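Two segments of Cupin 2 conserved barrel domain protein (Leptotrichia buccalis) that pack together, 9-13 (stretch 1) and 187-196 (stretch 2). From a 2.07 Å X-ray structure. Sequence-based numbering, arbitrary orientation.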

# COMPACT_ATOMS: atom_id res chain seq x y z
N VAL A 9 13.69 -7.38 -2.20
CA VAL A 9 13.15 -6.86 -3.43
C VAL A 9 12.87 -7.95 -4.47
O VAL A 9 13.37 -9.06 -4.37
CB VAL A 9 14.06 -5.75 -3.99
CG1 VAL A 9 14.33 -4.76 -2.88
CG2 VAL A 9 15.42 -6.31 -4.58
N ALA A 10 12.00 -7.62 -5.43
CA ALA A 10 11.75 -8.43 -6.62
C ALA A 10 11.24 -9.81 -6.22
O ALA A 10 11.62 -10.81 -6.84
CB ALA A 10 13.02 -8.53 -7.49
N LYS A 11 10.39 -9.85 -5.19
CA LYS A 11 9.89 -11.09 -4.62
C LYS A 11 8.47 -10.85 -4.05
O LYS A 11 8.25 -9.85 -3.37
CB LYS A 11 10.84 -11.51 -3.50
CG LYS A 11 10.34 -12.59 -2.56
CD LYS A 11 11.38 -12.99 -1.50
CE LYS A 11 12.34 -14.09 -2.01
NZ LYS A 11 13.47 -13.63 -2.94
N PRO A 12 7.52 -11.76 -4.32
CA PRO A 12 6.16 -11.60 -3.74
C PRO A 12 6.21 -11.90 -2.25
O PRO A 12 6.86 -12.83 -1.86
CB PRO A 12 5.33 -12.65 -4.46
CG PRO A 12 6.30 -13.67 -4.88
CD PRO A 12 7.58 -12.92 -5.22
N ILE A 13 5.56 -11.05 -1.46
CA ILE A 13 5.48 -11.17 -0.02
C ILE A 13 4.05 -10.97 0.41
O ILE A 13 3.40 -10.01 -0.03
CB ILE A 13 6.34 -10.06 0.71
CG1 ILE A 13 7.81 -10.15 0.26
CG2 ILE A 13 6.23 -10.22 2.27
CD1 ILE A 13 8.60 -8.84 0.36
N TYR A 187 8.21 -8.14 -13.69
CA TYR A 187 9.58 -8.42 -14.05
C TYR A 187 10.45 -7.35 -13.43
O TYR A 187 10.10 -6.14 -13.44
CB TYR A 187 9.80 -8.40 -15.55
CG TYR A 187 8.98 -9.38 -16.38
CD1 TYR A 187 9.53 -10.56 -16.88
CD2 TYR A 187 7.67 -9.09 -16.71
CE1 TYR A 187 8.76 -11.42 -17.67
CE2 TYR A 187 6.92 -9.92 -17.47
CZ TYR A 187 7.45 -11.08 -17.96
OH TYR A 187 6.60 -11.89 -18.72
N VAL A 188 11.59 -7.78 -12.89
CA VAL A 188 12.62 -6.84 -12.43
C VAL A 188 13.91 -7.27 -13.07
O VAL A 188 14.35 -8.39 -12.86
CB VAL A 188 12.76 -6.81 -10.87
CG1 VAL A 188 14.03 -6.02 -10.44
CG2 VAL A 188 11.50 -6.16 -10.25
N ASP A 189 14.49 -6.38 -13.87
CA ASP A 189 15.72 -6.64 -14.60
C ASP A 189 15.61 -7.99 -15.34
O ASP A 189 16.44 -8.88 -15.18
CB ASP A 189 16.87 -6.63 -13.61
CG ASP A 189 18.22 -6.40 -14.26
OD1 ASP A 189 18.29 -6.09 -15.47
OD2 ASP A 189 19.23 -6.53 -13.52
N GLY A 190 14.52 -8.15 -16.09
CA GLY A 190 14.25 -9.39 -16.81
C GLY A 190 13.75 -10.60 -16.02
O GLY A 190 13.23 -11.53 -16.62
N LYS A 191 13.86 -10.59 -14.70
CA LYS A 191 13.37 -11.71 -13.91
C LYS A 191 11.87 -11.66 -13.55
O LYS A 191 11.46 -10.73 -12.91
CB LYS A 191 14.13 -11.79 -12.64
CG LYS A 191 13.72 -12.97 -11.84
CD LYS A 191 14.18 -12.78 -10.47
CE LYS A 191 13.18 -12.03 -9.65
NZ LYS A 191 13.79 -11.83 -8.32
N PRO A 192 11.09 -12.70 -13.93
CA PRO A 192 9.63 -12.78 -13.72
C PRO A 192 9.19 -13.36 -12.37
O PRO A 192 9.87 -14.20 -11.79
CB PRO A 192 9.18 -13.71 -14.85
CG PRO A 192 10.41 -14.43 -15.30
CD PRO A 192 11.60 -13.92 -14.56
N PHE A 193 8.08 -12.86 -11.86
CA PHE A 193 7.49 -13.41 -10.66
C PHE A 193 6.05 -12.94 -10.63
O PHE A 193 5.69 -11.86 -11.19
CB PHE A 193 8.27 -13.00 -9.39
CG PHE A 193 8.47 -11.51 -9.24
CD1 PHE A 193 9.50 -10.87 -9.85
CD2 PHE A 193 7.62 -10.78 -8.45
CE1 PHE A 193 9.67 -9.51 -9.72
CE2 PHE A 193 7.80 -9.43 -8.27
CZ PHE A 193 8.81 -8.78 -8.94
N ILE A 194 5.21 -13.80 -10.09
CA ILE A 194 3.81 -13.54 -10.00
C ILE A 194 3.54 -12.95 -8.64
O ILE A 194 4.02 -13.47 -7.60
CB ILE A 194 2.99 -14.84 -10.06
CG1 ILE A 194 3.29 -15.63 -11.33
CG2 ILE A 194 1.50 -14.51 -9.87
CD1 ILE A 194 3.15 -14.88 -12.53
N VAL A 195 2.72 -11.91 -8.61
CA VAL A 195 2.20 -11.33 -7.37
C VAL A 195 0.68 -11.51 -7.39
O VAL A 195 0.00 -11.05 -8.30
CB VAL A 195 2.58 -9.86 -7.26
CG1 VAL A 195 2.11 -9.25 -5.92
CG2 VAL A 195 4.09 -9.74 -7.41
N LYS A 196 0.19 -12.29 -6.42
CA LYS A 196 -1.20 -12.62 -6.33
C LYS A 196 -1.96 -11.65 -5.47
O LYS A 196 -1.37 -10.81 -4.77
CB LYS A 196 -1.35 -13.99 -5.75
CG LYS A 196 -0.65 -15.06 -6.57
CD LYS A 196 -0.84 -16.40 -5.86
CE LYS A 196 -0.26 -17.57 -6.65
NZ LYS A 196 -0.48 -17.44 -8.13

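The two stretches lie far apart in sequence, and they meet where the irregular segment 9-13 runs along one side of a β-hairpin. In stretch 2 the strand ending at Val188 reverses through a type I' turn and continues as the strand 191-196. The turn is closed by a reciprocal pair of backbone hydrogen bonds, Val188 N to Lys191 O (3.0 Å) and Lys191 N to Val188 O (2.9 Å). Asp189 and Gly190 take the positive phi values this turn demands, a requirement that glycine meets easily, and neither touches stretch 1. No backbone-to-backbone hydrogen bond joins the stretches; the contact, which buries 290 Å² in all, is made largely by side chains of the hairpin against Ala10 and Pro12.

Ala10 is the centre of the packing. It too has positive phi (60/39), and its methyl group packs against two apolar side chains, with Ala10 CB 3.8 Å from Val188 CB and 4.1 Å from Phe193 CE1. Val188, with chi1 t, points its CA-to-CB bond toward stretch 1, as do Lys191 and Phe193.

The single hydrogen bond across the contact runs from Lys191 NZ to Ala10 O, at 2.8 Å. To make it, the lysine leaves the turn with chi1 and chi2 both t, bends at chi3 (88°, p), and extends again through a t chi4. The bend lets the chain reach the carbonyl while Lys191 NZ passes 3.5 Å from Ala10 CB. An otherwise exposed side chain thus supplies a charged donor to a main-chain oxygen that no strand pairing with stretch 2 satisfies.

Phe193 adopts chi1 p (54°) with chi2 at -85°, a conformation that lays its ring against the backbone of stretch 1. Ala10 O and Lys11 N both lie over one face, Ala10 O 3.7 Å from Phe193 CD1 and Lys11 N 4.0 Å from Phe193 CE2. The same ring meets Pro12 obliquely, Pro12 CD coming within 3.9 Å of Phe193 CD2 in an apolar contact.

Pro12 directs its CA-to-CB bond toward the hairpin, and its C-gamma endo ring covers the strand beyond Phe193. Pro12 CB sits 3.5 Å from Ile194 O and 4.3 Å from Val195 CG2, so the ring packs against both backbone and side chain. Ile194 contributes through its carbonyl; its CA-to-CB bond points away.

The CA-to-CB bonds of Lys11 and Ile13 also point away from the hairpin. Lys11, extended at chi1 and chi2 and then bent at chi3 (m) and chi4 (p), hydrogen-bonds through NZ to a residue immediately flanking one of the stretches.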